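Local structure of oligopeptide-binding protein AppA (Bacillus subtilis, 1XOC) at residues R119-E124 with D426-F431. The protein captures oligopeptides as the extracellular solute-binding component of an ABC transporter that can replace the Opp system in sporulation and genetic competence. Sequence-based numbering, arbitrary orientation.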
ATOM      1  N   ARG A 119       8.748   5.544   7.382  1.00 30.71           N
ATOM      2  CA  ARG A 119       8.177   6.534   6.464  1.00 31.43           C
ATOM      3  C   ARG A 119       9.067   7.743   6.245  1.00 31.98           C
ATOM      4  O   ARG A 119       8.590   8.797   5.780  1.00 32.48           O
ATOM      5  CB  ARG A 119       6.782   6.966   6.949  1.00 31.41           C
ATOM      6  CG  ARG A 119       5.745   5.857   6.921  1.00 30.98           C
ATOM      7  CD  ARG A 119       5.574   5.295   5.552  1.00 34.07           C
ATOM      8  NE  ARG A 119       4.342   4.551   5.418  1.00 34.96           N
ATOM      9  CZ  ARG A 119       3.914   4.081   4.253  1.00 35.11           C
ATOM     10  NH1 ARG A 119       4.583   4.348   3.141  1.00 33.29           N
ATOM     11  NH2 ARG A 119       2.801   3.393   4.206  1.00 33.89           N
ATOM     12  N   GLY A 120      10.364   7.604   6.503  1.00 32.43           N
ATOM     13  CA  GLY A 120      11.285   8.736   6.349  1.00 33.14           C
ATOM     14  C   GLY A 120      11.294   9.377   4.969  1.00 33.78           C
ATOM     15  O   GLY A 120      11.445  10.589   4.878  1.00 34.09           O
ATOM     16  N   SER A 121      11.132   8.561   3.926  1.00 33.88           N
ATOM     17  CA  SER A 121      11.143   8.988   2.510  1.00 35.06           C
ATOM     18  C   SER A 121      10.140  10.103   2.229  1.00 34.43           C
ATOM     19  O   SER A 121      10.398  11.017   1.448  1.00 35.64           O
ATOM     20  CB  SER A 121      10.796   7.803   1.596  1.00 35.08           C
ATOM     21  OG  SER A 121      11.398   7.994   0.315  1.00 42.13           O
ATOM     22  N   THR A 122       9.001  10.022   2.886  1.00 33.72           N
ATOM     23  CA  THR A 122       7.934  10.971   2.702  1.00 33.20           C
ATOM     24  C   THR A 122       8.272  12.384   3.189  1.00 32.51           C
ATOM     25  O   THR A 122       7.671  13.380   2.723  1.00 31.81           O
ATOM     26  CB  THR A 122       6.689  10.426   3.407  1.00 33.17           C
ATOM     27  OG1 THR A 122       6.403   9.108   2.885  1.00 34.63           O
ATOM     28  CG2 THR A 122       5.481  11.347   3.194  1.00 34.89           C
ATOM     29  N   TYR A 123       9.215  12.492   4.129  1.00 31.84           N
ATOM     30  CA  TYR A 123       9.527  13.749   4.821  1.00 31.65           C
ATOM     31  C   TYR A 123      10.948  14.222   4.606  1.00 32.33           C
ATOM     32  O   TYR A 123      11.298  15.321   5.041  1.00 32.77           O
ATOM     33  CB  TYR A 123       9.211  13.662   6.344  1.00 32.30           C
ATOM     34  CG  TYR A 123       7.814  13.133   6.595  1.00 30.43           C
ATOM     35  CD1 TYR A 123       7.605  11.774   6.812  1.00 31.18           C
ATOM     36  CD2 TYR A 123       6.672  13.970   6.475  1.00 30.97           C
ATOM     37  CE1 TYR A 123       6.344  11.255   6.990  1.00 32.44           C
ATOM     38  CE2 TYR A 123       5.385  13.439   6.636  1.00 30.29           C
ATOM     39  CZ  TYR A 123       5.239  12.073   6.903  1.00 30.41           C
ATOM     40  OH  TYR A 123       3.962  11.540   7.032  1.00 30.63           O
ATOM     41  N   GLU A 124      11.780  13.428   3.939  1.00 33.26           N
ATOM     42  CA  GLU A 124      13.197  13.795   3.883  1.00 33.97           C
ATOM     43  C   GLU A 124      13.523  15.064   3.083  1.00 33.43           C
ATOM     44  O   GLU A 124      14.629  15.606   3.190  1.00 33.29           O
ATOM     45  CB  GLU A 124      14.066  12.642   3.436  1.00 35.02           C
ATOM     46  CG  GLU A 124      13.738  12.054   2.141  1.00 37.32           C
ATOM     47  CD  GLU A 124      14.768  10.995   1.754  1.00 38.98           C
ATOM     48  OE1 GLU A 124      15.640  10.706   2.607  1.00 48.18           O
ATOM     49  OE2 GLU A 124      14.737  10.472   0.625  1.00 41.65           O
ATOM     50  N   ASP A 426       6.283   7.826  -8.200  1.00 38.07           N
ATOM     51  CA  ASP A 426       7.726   7.987  -7.927  1.00 38.33           C
ATOM     52  C   ASP A 426       8.209   6.676  -7.251  1.00 38.73           C
ATOM     53  O   ASP A 426       7.769   6.315  -6.125  1.00 40.44           O
ATOM     54  CB  ASP A 426       8.026   9.253  -7.074  1.00 39.12           C
ATOM     55  CG  ASP A 426       9.546   9.466  -6.795  1.00 40.71           C
ATOM     56  OD1 ASP A 426       9.961  10.546  -6.247  1.00 45.99           O
ATOM     57  OD2 ASP A 426      10.345   8.572  -7.154  1.00 46.46           O
ATOM     58  N   GLN A 427       9.099   5.977  -7.966  1.00 37.31           N
ATOM     59  CA  GLN A 427       9.620   4.658  -7.607  1.00 36.12           C
ATOM     60  C   GLN A 427      10.739   4.712  -6.572  1.00 34.34           C
ATOM     61  O   GLN A 427      11.198   3.674  -6.109  1.00 33.97           O
ATOM     62  CB  GLN A 427      10.200   3.985  -8.855  1.00 37.10           C
ATOM     63  CG  GLN A 427       9.232   3.807 -10.006  1.00 40.34           C
ATOM     64  CD  GLN A 427       7.996   3.128  -9.594  1.00 43.06           C
ATOM     65  OE1 GLN A 427       6.882   3.615  -9.860  1.00 50.24           O
ATOM     66  NE2 GLN A 427       8.150   2.004  -8.899  1.00 44.17           N
ATOM     67  N   TYR A 428      11.202   5.911  -6.251  1.00 32.00           N
ATOM     68  CA  TYR A 428      12.293   6.114  -5.301  1.00 31.97           C
ATOM     69  C   TYR A 428      12.008   5.394  -3.965  1.00 31.10           C
ATOM     70  O   TYR A 428      12.891   4.759  -3.403  1.00 29.16           O
ATOM     71  CB  TYR A 428      12.483   7.610  -5.082  1.00 31.69           C
ATOM     72  CG  TYR A 428      13.542   8.004  -4.094  1.00 31.89           C
ATOM     73  CD1 TYR A 428      14.813   8.383  -4.500  1.00 31.89           C
ATOM     74  CD2 TYR A 428      13.247   8.055  -2.734  1.00 32.17           C
ATOM     75  CE1 TYR A 428      15.764   8.778  -3.570  1.00 31.08           C
ATOM     76  CE2 TYR A 428      14.189   8.447  -1.811  1.00 32.50           C
ATOM     77  CZ  TYR A 428      15.443   8.791  -2.230  1.00 31.75           C
ATOM     78  OH  TYR A 428      16.375   9.195  -1.292  1.00 34.80           O
ATOM     79  N   ASP A 429      10.778   5.506  -3.456  1.00 31.19           N
ATOM     80  CA  ASP A 429      10.450   4.996  -2.128  1.00 32.03           C
ATOM     81  C   ASP A 429      10.668   3.495  -2.031  1.00 31.85           C
ATOM     82  O   ASP A 429      10.983   2.983  -0.960  1.00 30.75           O
ATOM     83  CB  ASP A 429       8.984   5.336  -1.741  1.00 33.22           C
ATOM     84  CG  ASP A 429       8.771   6.810  -1.412  1.00 38.89           C
ATOM     85  OD1 ASP A 429       9.766   7.566  -1.344  1.00 44.76           O
ATOM     86  OD2 ASP A 429       7.584   7.234  -1.187  1.00 47.86           O
ATOM     87  N   ILE A 430      10.482   2.797  -3.143  1.00 31.29           N
ATOM     88  CA  ILE A 430      10.506   1.341  -3.176  1.00 31.66           C
ATOM     89  C   ILE A 430      11.819   0.763  -3.723  1.00 31.10           C
ATOM     90  O   ILE A 430      12.248  -0.289  -3.271  1.00 29.72           O
ATOM     91  CB  ILE A 430       9.290   0.817  -4.006  1.00 32.62           C
ATOM     92  CG1 ILE A 430       7.972   1.164  -3.268  1.00 34.93           C
ATOM     93  CG2 ILE A 430       9.394  -0.667  -4.248  1.00 33.05           C
ATOM     94  CD1 ILE A 430       6.706   0.863  -4.103  1.00 36.73           C
ATOM     95  N   PHE A 431      12.449   1.438  -4.670  1.00 29.22           N
ATOM     96  CA  PHE A 431      13.617   0.879  -5.388  1.00 29.85           C
ATOM     97  C   PHE A 431      14.951   1.599  -5.225  1.00 29.64           C
ATOM     98  O   PHE A 431      16.005   1.059  -5.608  1.00 29.87           O
ATOM     99  CB  PHE A 431      13.301   0.723  -6.875  1.00 30.46           C
ATOM    100  CG  PHE A 431      12.173  -0.249  -7.173  1.00 29.78           C
ATOM    101  CD1 PHE A 431      12.310  -1.605  -6.925  1.00 31.09           C
ATOM    102  CD2 PHE A 431      10.973   0.201  -7.696  1.00 32.70           C
ATOM    103  CE1 PHE A 431      11.260  -2.486  -7.207  1.00 31.51           C
ATOM    104  CE2 PHE A 431       9.924  -0.691  -7.956  1.00 32.82           C
ATOM    105  CZ  PHE A 431      10.102  -2.037  -7.726  1.00 31.95           C
TER
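Tyr428 has CG anti to its own backbone N (chi1 178°), which carries the ring out from the helix toward the loop of residues 119-124, where Glu124 waits. Glu124 starts with CG wedged between backbone N and carbonyl carbon (chi1 57°), and its extended chain then carries OE2 out to the phenol, meeting the tyrosine from the opposite direction. Tyr428 OH donates to Glu124 OE2 over 2.8 Å, and OE2 accepts through its syn lone pair, on the side of its other oxygen; carboxylate and ring planes lie 58° apart.

Beside this pair, Ser121 points at Asp429, and their CA atoms are the nearest across the two segments at 6.2 Å. Ser121 OG donates to Asp429 OD1, with a modelled separation too short to be trusted in detail. Both oxygens sit in the plane of the Tyr428 ring, at its edge, and Ser121 OG comes within 3.5 Å of Tyr428 CE2.

Asp426 OD2 holds the tyrosine's backbone at the turn into the helix, taking Tyr428 N in a capping bond (2.9 Å) from above the carboxylate plane. Lys458 makes a cation-pi contact with the ring, and Ser434 OG also hydrogen-bonds to the phenol oxygen. A phenylalanine in place of Tyr428 would probably leave Glu124 OE2 without this donor and its carboxylate freer to turn.

The loop between helix 100-108 and strand 126-133 thus meets the short helix 428-431 next to the bound peptide, consistent with two lobes of a family 5 solute-binding protein closed over their ligand. Arg119 NH1 hydrogen-bonds firmly to the peptide backbone, Thr122 OG1 only weakly to an acidic side chain. The link between the segments rests on Tyr428 and Glu124, the serine pair being doubtful in length; the phenol donor would probably favour a charged Glu124.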